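Local structure of beta-ketoacyl-[acyl-carrier-protein] synthase FabY (Pseudomonas aeruginosa, 4CW4) at residues E45-L50 against R80-I85; W210-D215 against L379-D384; R583-R588 against G592-I597. The protein catalyses the condensation of acetyl-CoA with malonyl-acyl carrier protein to acetoacetyl-ACP, the primer that starts fatty acid synthesis. One frame throughout, in Å; residues are numbered along the deposited sequence.

Contact 1: residues E45-L50 against R80-I85; sequences ETLAGL and RYAERI. With SO4 (sulfate ion), chain B.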
loop_
_atom_site.group_PDB
_atom_site.type_symbol
_atom_site.label_atom_id
_atom_site.label_comp_id
_atom_site.label_asym_id
_atom_site.label_seq_id
_atom_site.Cartn_x
_atom_site.Cartn_y
_atom_site.Cartn_z
ATOM N N GLU A 45 -12.751 -26.088 -25.974
ATOM C CA GLU A 45 -13.266 -25.965 -24.619
ATOM C C GLU A 45 -13.074 -24.537 -24.092
ATOM O O GLU A 45 -13.989 -23.936 -23.529
ATOM C CB GLU A 45 -12.550 -26.939 -23.685
ATOM C CG GLU A 45 -13.120 -26.915 -22.281
ATOM C CD GLU A 45 -12.367 -27.818 -21.337
ATOM O OE1 GLU A 45 -11.136 -27.612 -21.145
ATOM O OE2 GLU A 45 -13.011 -28.736 -20.790
ATOM N N THR A 46 -11.878 -23.994 -24.257
ATOM C CA THR A 46 -11.614 -22.625 -23.810
ATOM C C THR A 46 -12.463 -21.611 -24.562
ATOM O O THR A 46 -13.004 -20.701 -23.948
ATOM C CB THR A 46 -10.132 -22.301 -23.936
ATOM O OG1 THR A 46 -9.400 -23.102 -22.997
ATOM C CG2 THR A 46 -9.864 -20.830 -23.652
ATOM N N LEU A 47 -12.573 -21.762 -25.876
ATOM C CA LEU A 47 -13.439 -20.894 -26.676
ATOM C C LEU A 47 -14.901 -20.955 -26.252
ATOM O O LEU A 47 -15.563 -19.920 -26.163
ATOM C CB LEU A 47 -13.303 -21.179 -28.177
ATOM C CG LEU A 47 -11.967 -20.825 -28.840
ATOM C CD1 LEU A 47 -11.967 -21.214 -30.330
ATOM C CD2 LEU A 47 -11.606 -19.365 -28.674
ATOM N N ALA A 48 -15.409 -22.155 -25.994
ATOM C CA ALA A 48 -16.763 -22.276 -25.493
ATOM C C ALA A 48 -16.935 -21.529 -24.172
ATOM O O ALA A 48 -17.914 -20.808 -23.966
ATOM C CB ALA A 48 -17.135 -23.738 -25.330
ATOM N N GLY A 49 -15.980 -21.678 -23.268
ATOM C CA GLY A 49 -16.027 -20.965 -21.999
ATOM C C GLY A 49 -16.002 -19.450 -22.147
ATOM O O GLY A 49 -16.751 -18.742 -21.472
ATOM N N LEU A 50 -15.152 -18.965 -23.046
ATOM C CA LEU A 50 -15.115 -17.536 -23.364
ATOM C C LEU A 50 -16.442 -17.091 -23.961
ATOM O O LEU A 50 -16.958 -16.043 -23.600
ATOM C CB LEU A 50 -13.981 -17.224 -24.343
ATOM C CG LEU A 50 -12.605 -17.118 -23.687
ATOM C CD1 LEU A 50 -11.491 -17.163 -24.729
ATOM C CD2 LEU A 50 -12.517 -15.837 -22.868
ATOM N N ARG A 80 -18.017 -20.543 -35.661
ATOM C CA ARG A 80 -18.951 -19.430 -35.697
ATOM C C ARG A 80 -18.486 -18.184 -34.939
ATOM O O ARG A 80 -18.773 -17.066 -35.366
ATOM C CB ARG A 80 -20.284 -19.901 -35.125
ATOM C CG ARG A 80 -21.451 -18.967 -35.336
ATOM C CD ARG A 80 -22.742 -19.741 -35.175
ATOM N NE ARG A 80 -23.917 -18.879 -35.192
ATOM C CZ ARG A 80 -25.141 -19.289 -35.511
ATOM N NH1 ARG A 80 -25.361 -20.551 -35.862
ATOM N NH2 ARG A 80 -26.147 -18.427 -35.495
ATOM N N TYR A 81 -17.779 -18.380 -33.830
ATOM C CA TYR A 81 -17.491 -17.276 -32.916
ATOM C C TYR A 81 -16.010 -16.965 -32.705
ATOM O O TYR A 81 -15.701 -15.962 -32.080
ATOM C CB TYR A 81 -18.121 -17.535 -31.536
ATOM C CG TYR A 81 -19.621 -17.715 -31.560
ATOM C CD1 TYR A 81 -20.471 -16.625 -31.506
ATOM C CD2 TYR A 81 -20.189 -18.977 -31.636
ATOM C CE1 TYR A 81 -21.860 -16.790 -31.537
ATOM C CE2 TYR A 81 -21.550 -19.148 -31.661
ATOM C CZ TYR A 81 -22.382 -18.053 -31.619
ATOM O OH TYR A 81 -23.742 -18.233 -31.644
ATOM N N ALA A 82 -15.090 -17.792 -33.207
ATOM C CA ALA A 82 -13.668 -17.568 -32.879
ATOM C C ALA A 82 -13.206 -16.156 -33.254
ATOM O O ALA A 82 -12.531 -15.493 -32.472
ATOM C CB ALA A 82 -12.779 -18.586 -33.519
ATOM N N GLU A 83 -13.570 -15.690 -34.441
ATOM C CA GLU A 83 -13.144 -14.369 -34.867
ATOM C C GLU A 83 -13.615 -13.287 -33.878
ATOM O O GLU A 83 -12.849 -12.416 -33.487
ATOM C CB GLU A 83 -13.660 -14.082 -36.285
ATOM C CG GLU A 83 -13.202 -12.744 -36.848
ATOM C CD GLU A 83 -13.763 -12.414 -38.231
ATOM O OE1 GLU A 83 -14.437 -13.260 -38.866
ATOM O OE2 GLU A 83 -13.524 -11.276 -38.686
ATOM N N ARG A 84 -14.880 -13.329 -33.475
ATOM C CA ARG A 84 -15.392 -12.360 -32.492
ATOM C C ARG A 84 -14.726 -12.481 -31.126
ATOM O O ARG A 84 -14.422 -11.476 -30.492
ATOM C CB ARG A 84 -16.904 -12.517 -32.324
ATOM C CG ARG A 84 -17.722 -11.827 -33.417
ATOM C CD ARG A 84 -19.189 -12.141 -33.291
ATOM N NE ARG A 84 -19.496 -13.445 -33.859
ATOM C CZ ARG A 84 -20.725 -13.955 -33.931
ATOM N NH1 ARG A 84 -21.757 -13.269 -33.449
ATOM N NH2 ARG A 84 -20.923 -15.147 -34.487
ATOM N N ILE A 85 -14.536 -13.716 -30.670
ATOM C CA ILE A 85 -13.901 -13.955 -29.380
ATOM C C ILE A 85 -12.496 -13.375 -29.401
ATOM O O ILE A 85 -12.098 -12.659 -28.478
ATOM C CB ILE A 85 -13.864 -15.455 -29.043
ATOM C CG1 ILE A 85 -15.291 -15.976 -28.817
ATOM C CG2 ILE A 85 -12.999 -15.699 -27.811
ATOM C CD1 ILE A 85 -15.443 -17.516 -28.884
HETATM S S SO4 B . -24.925 -15.399 -33.499
HETATM O O1 SO4 B . -26.018 -15.394 -34.472
HETATM O O2 SO4 B . -25.369 -16.071 -32.279
HETATM O O3 SO4 B . -23.774 -16.105 -34.063
HETATM O O4 SO4 B . -24.564 -14.019 -33.179
#
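Ile85 packs against Leu47 and Leu50 where two helices cross. Helix 40-53 and helix 74-87 run at 68° to each other over these segments, and the axes of the two segments come within 10.2 Å at their closest. The side chains that pack here are all aliphatic, and Leu47, Leu50 and Ile85 are buried. The CG2 branch of Ile85 does most of the touching. Ile85 CG2 lies 3.7 Å from Leu50 CD1 and 4.0 Å from Leu47 CD2. The other branch of Ile85 ends in CD1, which rests on the backbone oxygen of Leu47. Ile85 CG2 stands anti to the backbone N and CG1 beside it (chi1 -67°), and both branches thus reach helix 40-53. The fit is looser at Ala82, whose CB lies 4.2 Å from Leu47 CD1.

The polar side of helix 74-87 is more open, with Arg84 exposed and Arg80 partly so. There Arg80, Tyr81 and Arg84 hold a sulfate ion that probably came from the crystallisation liquor. Arg80 and Arg84 each offer two nitrogens, and Tyr81 OH donates to O2. Glu67 N adds a further bond. Arg80 NH2 is also paired with Asp68. Tyr81 CD1 packs on one face of the Arg84 guanidinium, 3.4 Å above its plane and toward its rim. Arg84 NH2 serves both the sulfate and the helix, donating to Arg80 O at 3.0 Å from above the carbonyl plane.

Contact 2: residues W210-D215 against L379-D384; sequences WKTIVD and LRLGAD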
loop_
_atom_site.group_PDB
_atom_site.type_symbol
_atom_site.label_atom_id
_atom_site.label_comp_id
_atom_site.label_asym_id
_atom_site.label_seq_id
_atom_site.Cartn_x
_atom_site.Cartn_y
_atom_site.Cartn_z
ATOM N N TRP A 210 -13.373 -25.110 1.481
ATOM C CA TRP A 210 -12.682 -24.139 2.331
ATOM C C TRP A 210 -12.827 -24.525 3.810
ATOM O O TRP A 210 -11.880 -24.393 4.580
ATOM C CB TRP A 210 -13.185 -22.708 2.086
ATOM C CG TRP A 210 -12.461 -21.682 2.941
ATOM C CD1 TRP A 210 -13.006 -20.903 3.922
ATOM C CD2 TRP A 210 -11.064 -21.349 2.904
ATOM N NE1 TRP A 210 -12.040 -20.108 4.488
ATOM C CE2 TRP A 210 -10.839 -20.368 3.886
ATOM C CE3 TRP A 210 -9.983 -21.786 2.135
ATOM C CZ2 TRP A 210 -9.578 -19.821 4.118
ATOM C CZ3 TRP A 210 -8.737 -21.235 2.366
ATOM C CH2 TRP A 210 -8.545 -20.268 3.351
ATOM N N LYS A 211 -13.995 -25.034 4.192
ATOM C CA LYS A 211 -14.205 -25.503 5.563
ATOM C C LYS A 211 -13.198 -26.573 5.988
ATOM O O LYS A 211 -12.728 -26.573 7.124
ATOM C CB LYS A 211 -15.623 -26.050 5.738
ATOM C CG LYS A 211 -15.869 -26.663 7.107
ATOM C CD LYS A 211 -17.239 -26.308 7.617
ATOM C CE LYS A 211 -17.568 -27.034 8.928
ATOM N NZ LYS A 211 -16.548 -26.856 9.990
ATOM N N THR A 212 -12.885 -27.491 5.087
ATOM C CA THR A 212 -11.928 -28.538 5.387
ATOM C C THR A 212 -10.549 -27.947 5.654
ATOM O O THR A 212 -9.830 -28.376 6.570
ATOM C CB THR A 212 -11.831 -29.550 4.230
ATOM O OG1 THR A 212 -13.119 -30.107 3.973
ATOM C CG2 THR A 212 -10.879 -30.676 4.574
ATOM N N ILE A 213 -10.170 -26.969 4.837
ATOM C CA ILE A 213 -8.885 -26.293 5.015
ATOM C C ILE A 213 -8.823 -25.605 6.386
ATOM O O ILE A 213 -7.893 -25.831 7.162
ATOM C CB ILE A 213 -8.617 -25.299 3.862
ATOM C CG1 ILE A 213 -8.483 -26.092 2.552
ATOM C CG2 ILE A 213 -7.364 -24.434 4.151
ATOM C CD1 ILE A 213 -8.465 -25.209 1.290
ATOM N N VAL A 214 -9.832 -24.804 6.699
ATOM C CA VAL A 214 -9.869 -24.085 7.970
ATOM C C VAL A 214 -9.839 -25.055 9.164
ATOM O O VAL A 214 -9.135 -24.801 10.149
ATOM C CB VAL A 214 -11.106 -23.173 8.043
ATOM C CG1 VAL A 214 -11.152 -22.446 9.358
ATOM C CG2 VAL A 214 -11.085 -22.159 6.906
ATOM N N ASP A 215 -10.583 -26.161 9.068
ATOM C CA ASP A 215 -10.657 -27.170 10.137
ATOM C C ASP A 215 -9.293 -27.841 10.399
ATOM O O ASP A 215 -9.088 -28.472 11.444
ATOM C CB ASP A 215 -11.646 -28.287 9.764
ATOM C CG ASP A 215 -13.103 -27.935 10.039
ATOM O OD1 ASP A 215 -13.397 -26.930 10.715
ATOM O OD2 ASP A 215 -13.968 -28.708 9.564
ATOM N N LEU A 379 0.191 -32.270 1.595
ATOM C CA LEU A 379 0.290 -33.728 1.616
ATOM C C LEU A 379 -0.906 -34.326 2.362
ATOM O O LEU A 379 -1.563 -35.252 1.886
ATOM C CB LEU A 379 1.601 -34.141 2.305
ATOM C CG LEU A 379 2.044 -35.598 2.147
ATOM C CD1 LEU A 379 2.738 -35.799 0.787
ATOM C CD2 LEU A 379 2.952 -36.015 3.306
ATOM N N ARG A 380 -1.178 -33.772 3.540
ATOM C CA ARG A 380 -2.278 -34.219 4.379
ATOM C C ARG A 380 -3.643 -34.123 3.684
ATOM O O ARG A 380 -4.476 -35.011 3.832
ATOM C CB ARG A 380 -2.313 -33.421 5.695
ATOM C CG ARG A 380 -3.240 -34.029 6.721
ATOM C CD ARG A 380 -3.665 -33.072 7.811
ATOM N NE ARG A 380 -2.565 -32.310 8.371
ATOM C CZ ARG A 380 -2.727 -31.198 9.085
ATOM N NH1 ARG A 380 -3.941 -30.732 9.343
ATOM N NH2 ARG A 380 -1.672 -30.551 9.543
ATOM N N LEU A 381 -3.860 -33.056 2.922
ATOM C CA LEU A 381 -5.176 -32.777 2.357
ATOM C C LEU A 381 -5.354 -33.317 0.958
ATOM O O LEU A 381 -6.455 -33.251 0.418
ATOM C CB LEU A 381 -5.448 -31.277 2.305
ATOM C CG LEU A 381 -5.459 -30.546 3.641
ATOM C CD1 LEU A 381 -5.811 -29.077 3.412
ATOM C CD2 LEU A 381 -6.416 -31.196 4.618
ATOM N N GLY A 382 -4.293 -33.856 0.366
ATOM C CA GLY A 382 -4.380 -34.275 -1.023
ATOM C C GLY A 382 -4.495 -33.086 -1.989
ATOM O O GLY A 382 -5.080 -33.218 -3.079
ATOM N N ALA A 383 -3.967 -31.929 -1.601
ATOM C CA ALA A 383 -4.005 -30.740 -2.454
ATOM C C ALA A 383 -3.138 -30.959 -3.684
ATOM O O ALA A 383 -2.052 -31.555 -3.605
ATOM C CB ALA A 383 -3.491 -29.536 -1.698
ATOM N N ASP A 384 -3.620 -30.497 -4.824
ATOM C CA ASP A 384 -2.849 -30.596 -6.035
ATOM C C ASP A 384 -1.661 -29.645 -5.958
ATOM O O ASP A 384 -1.623 -28.715 -5.148
ATOM C CB ASP A 384 -3.732 -30.264 -7.265
ATOM C CG ASP A 384 -3.291 -30.976 -8.539
ATOM O OD1 ASP A 384 -2.173 -31.532 -8.600
ATOM O OD2 ASP A 384 -4.081 -30.974 -9.502
#
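Ile213 has CG1 beside its backbone N (chi1 -65°), with CD1 extended beyond it. Leu381 likewise has CG beside its backbone N (chi1 -61°). These torsions bring Ile213 CG1 and Leu381 CD1 to 4.1 Å, and the two side chains cross at about a right angle. This is the main touch between the segments. Thr212 adds only a marginal touch, with CG2 4.5 Å from Leu381 CD2. Leu381 therefore presents one methyl to each of two successive residues of helix 210-215. The contact is small and apolar, and it buries 98 Å² in all.

The polar groups of the segments work elsewhere. On helix 210-215, Lys211 NZ makes a salt bridge to Asp215 OD2 at 3.2 Å, using the syn lone pair of that oxygen. Asp215 OD1 also has a bond to Ser623. On the same helix, Val214 CG2 sits 3.3 Å above one face of the Trp210 ring, offset toward its rim.

Leu381 is the last residue of helix 375-381. Gly382 follows with positive phi (69°) in a Schellman motif, which ends the helix and turns the chain toward strand 387-394. The contact lies within the ketosynthase fold, away from the active-site residues. Ile213 and Leu381 both also touch Met373 of strand 366-374, and Ile213 reaches Val307 of strand 307-314. Helix 565-590 borders the other segment: its Lys574 and Thr578 bond to the backbone oxygens of Arg380 and Gly382, and its Arg579 makes a salt bridge with Asp384.

Contact 3: residues R583-R588 against G592-I597; sequences RAYDQR and GDLEII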
loop_
_atom_site.group_PDB
_atom_site.type_symbol
_atom_site.label_atom_id
_atom_site.label_comp_id
_atom_site.label_asym_id
_atom_site.label_seq_id
_atom_site.Cartn_x
_atom_site.Cartn_y
_atom_site.Cartn_z
ATOM N N ARG A 583 -12.087 -30.532 -11.170
ATOM C CA ARG A 583 -12.597 -30.654 -12.534
ATOM C C ARG A 583 -14.086 -30.333 -12.573
ATOM O O ARG A 583 -14.568 -29.735 -13.527
ATOM C CB ARG A 583 -12.366 -32.074 -13.074
ATOM C CG ARG A 583 -10.955 -32.386 -13.518
ATOM C CD ARG A 583 -10.910 -33.661 -14.375
ATOM N NE ARG A 583 -11.310 -34.833 -13.629
ATOM C CZ ARG A 583 -10.492 -35.582 -12.891
ATOM N NH1 ARG A 583 -9.206 -35.282 -12.763
ATOM N NH2 ARG A 583 -10.969 -36.642 -12.262
ATOM N N ALA A 584 -14.822 -30.738 -11.544
ATOM C CA ALA A 584 -16.256 -30.473 -11.525
ATOM C C ALA A 584 -16.534 -28.975 -11.423
ATOM O O ALA A 584 -17.466 -28.462 -12.058
ATOM C CB ALA A 584 -16.914 -31.219 -10.402
ATOM N N TYR A 585 -15.730 -28.262 -10.643
ATOM C CA TYR A 585 -15.837 -26.812 -10.605
ATOM C C TYR A 585 -15.551 -26.217 -11.990
ATOM O O TYR A 585 -16.291 -25.379 -12.465
ATOM C CB TYR A 585 -14.902 -26.183 -9.537
ATOM C CG TYR A 585 -14.722 -24.705 -9.786
ATOM C CD1 TYR A 585 -15.807 -23.857 -9.741
ATOM C CD2 TYR A 585 -13.490 -24.180 -10.131
ATOM C CE1 TYR A 585 -15.684 -22.529 -10.031
ATOM C CE2 TYR A 585 -13.344 -22.829 -10.427
ATOM C CZ TYR A 585 -14.455 -22.019 -10.392
ATOM O OH TYR A 585 -14.352 -20.682 -10.665
ATOM N N ASP A 586 -14.451 -26.604 -12.613
ATOM C CA ASP A 586 -14.119 -26.093 -13.948
ATOM C C ASP A 586 -15.304 -26.291 -14.906
ATOM O O ASP A 586 -15.637 -25.405 -15.667
ATOM C CB ASP A 586 -12.872 -26.816 -14.471
ATOM C CG ASP A 586 -12.376 -26.291 -15.804
ATOM O OD1 ASP A 586 -12.417 -25.061 -16.049
ATOM O OD2 ASP A 586 -11.904 -27.128 -16.607
ATOM N N GLN A 587 -15.946 -27.455 -14.860
ATOM C CA GLN A 587 -17.110 -27.713 -15.707
ATOM C C GLN A 587 -18.245 -26.752 -15.416
ATOM O O GLN A 587 -18.909 -26.277 -16.337
ATOM C CB GLN A 587 -17.600 -29.140 -15.486
ATOM C CG GLN A 587 -16.708 -30.193 -16.112
ATOM C CD GLN A 587 -17.007 -30.375 -17.572
ATOM O OE1 GLN A 587 -18.054 -30.927 -17.955
ATOM N NE2 GLN A 587 -16.109 -29.896 -18.405
ATOM N N ARG A 588 -18.496 -26.457 -14.141
ATOM C CA ARG A 588 -19.557 -25.509 -13.837
ATOM C C ARG A 588 -19.174 -24.113 -14.333
ATOM O O ARG A 588 -20.010 -23.376 -14.864
ATOM C CB ARG A 588 -19.841 -25.470 -12.330
ATOM C CG ARG A 588 -20.483 -26.752 -11.737
ATOM C CD ARG A 588 -21.589 -27.350 -12.591
ATOM N NE ARG A 588 -22.642 -26.392 -12.908
ATOM C CZ ARG A 588 -23.352 -26.403 -14.023
ATOM N NH1 ARG A 588 -23.149 -27.328 -14.936
ATOM N NH2 ARG A 588 -24.267 -25.486 -14.229
ATOM N N GLY A 592 -20.811 -20.987 -16.914
ATOM C CA GLY A 592 -21.161 -19.709 -16.332
ATOM C C GLY A 592 -21.679 -19.794 -14.907
ATOM O O GLY A 592 -22.201 -18.821 -14.357
ATOM N N ASP A 593 -21.518 -20.956 -14.291
ATOM C CA ASP A 593 -21.995 -21.187 -12.937
ATOM C C ASP A 593 -20.829 -21.024 -11.974
ATOM O O ASP A 593 -20.152 -21.989 -11.640
ATOM C CB ASP A 593 -22.577 -22.599 -12.881
ATOM C CG ASP A 593 -23.207 -22.955 -11.546
ATOM O OD1 ASP A 593 -23.320 -22.097 -10.657
ATOM O OD2 ASP A 593 -23.625 -24.128 -11.407
ATOM N N LEU A 594 -20.580 -19.783 -11.563
ATOM C CA LEU A 594 -19.345 -19.415 -10.861
ATOM C C LEU A 594 -19.511 -19.370 -9.338
ATOM O O LEU A 594 -18.518 -19.433 -8.599
ATOM C CB LEU A 594 -18.843 -18.060 -11.376
ATOM C CG LEU A 594 -18.392 -18.059 -12.838
ATOM C CD1 LEU A 594 -18.111 -16.619 -13.305
ATOM C CD2 LEU A 594 -17.164 -18.944 -13.011
ATOM N N GLU A 595 -20.765 -19.260 -8.894
ATOM C CA GLU A 595 -21.153 -19.190 -7.472
ATOM C C GLU A 595 -20.179 -18.368 -6.628
ATOM O O GLU A 595 -19.470 -18.860 -5.747
ATOM C CB GLU A 595 -21.390 -20.588 -6.891
ATOM C CG GLU A 595 -22.198 -20.592 -5.581
ATOM C CD GLU A 595 -23.661 -20.192 -5.748
ATOM O OE1 GLU A 595 -24.163 -20.127 -6.892
ATOM O OE2 GLU A 595 -24.318 -19.924 -4.705
ATOM N N ILE A 596 -20.173 -17.076 -6.895
ATOM C CA ILE A 596 -19.265 -16.169 -6.229
ATOM C C ILE A 596 -19.602 -16.108 -4.745
ATOM O O ILE A 596 -20.764 -15.963 -4.357
ATOM C CB ILE A 596 -19.339 -14.759 -6.877
ATOM C CG1 ILE A 596 -18.986 -14.839 -8.362
ATOM C CG2 ILE A 596 -18.436 -13.783 -6.137
ATOM C CD1 ILE A 596 -17.682 -15.507 -8.680
ATOM N N ILE A 597 -18.563 -16.191 -3.927
ATOM C CA ILE A 597 -18.713 -16.121 -2.479
ATOM C C ILE A 597 -18.693 -14.668 -2.035
ATOM O O ILE A 597 -17.718 -13.964 -2.255
ATOM C CB ILE A 597 -17.561 -16.869 -1.770
ATOM C CG1 ILE A 597 -17.484 -18.327 -2.270
ATOM C CG2 ILE A 597 -17.751 -16.801 -0.247
ATOM C CD1 ILE A 597 -16.158 -19.024 -1.995
HETATM O O HOH W 1 -15.868 -18.801 -9.373
#
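Tyr585 is the first residue of 583-588 to meet the chain that follows helix 565-590. Its CG is anti to the backbone N (chi1 163°), which carries the ring out toward Leu594. Tyr585 OH lies 4.1 Å from Leu594 CD2. One water donates to both Tyr585 OH, at 2.7 Å, and Leu594 O, at 2.8 Å, and bridges the two segments. The hydroxyl is also bonded to Asp201 of helix 190-204. One residue on, Asp586 faces a different part of the fold and pairs with Arg23 and His28.

Arg588 carries the rest of the contact, through backbone and side chain. Its carbonyl oxygen accepts from Asp593 N at 2.9 Å, with the donor above the carbonyl plane. Gly592 begins the exit from the helix with positive phi (86°), in a Schellman motif. The Arg588 chain bends at chi2 and chi3 and folds back on Asp593. NE and NH2 then grip a single oxygen, Asp593 OD2, at 2.9 and 3.2 Å. OD2 lies in the guanidinium plane and is met on its anti side, by donors tilted somewhat out of the carboxylate plane. The two flat groups are 73° apart.

This salt bridge is therefore side-on and converges on one oxygen, unlike a parallel two-oxygen pair. Arg588 is exposed, so solvent probably screens the attraction. Together the ion pair and the backbone bond tie Asp593 to Arg588 in the last turn of the helix.

How the contacts relate
Contact 1 is the buried one, contact 2 is partly buried and contact 3 lies at the surface. The chemistry divides accordingly: the two more buried contacts join their segments by aliphatic packing, while the surface one relies on a salt bridge, a backbone bond and a water. Contacts 2 and 3 share a neighbour in helix 565-590: it contributes a segment to contact 3 and borders 379-384 in contact 2. Each of these two also includes a Schellman helix end. Contacts 1 and 3 touch by packing, with Glu45 OE2 4.1 Å from Gln587 NE2. Contacts 1 and 2 stay apart, their centres about 34 Å from each other.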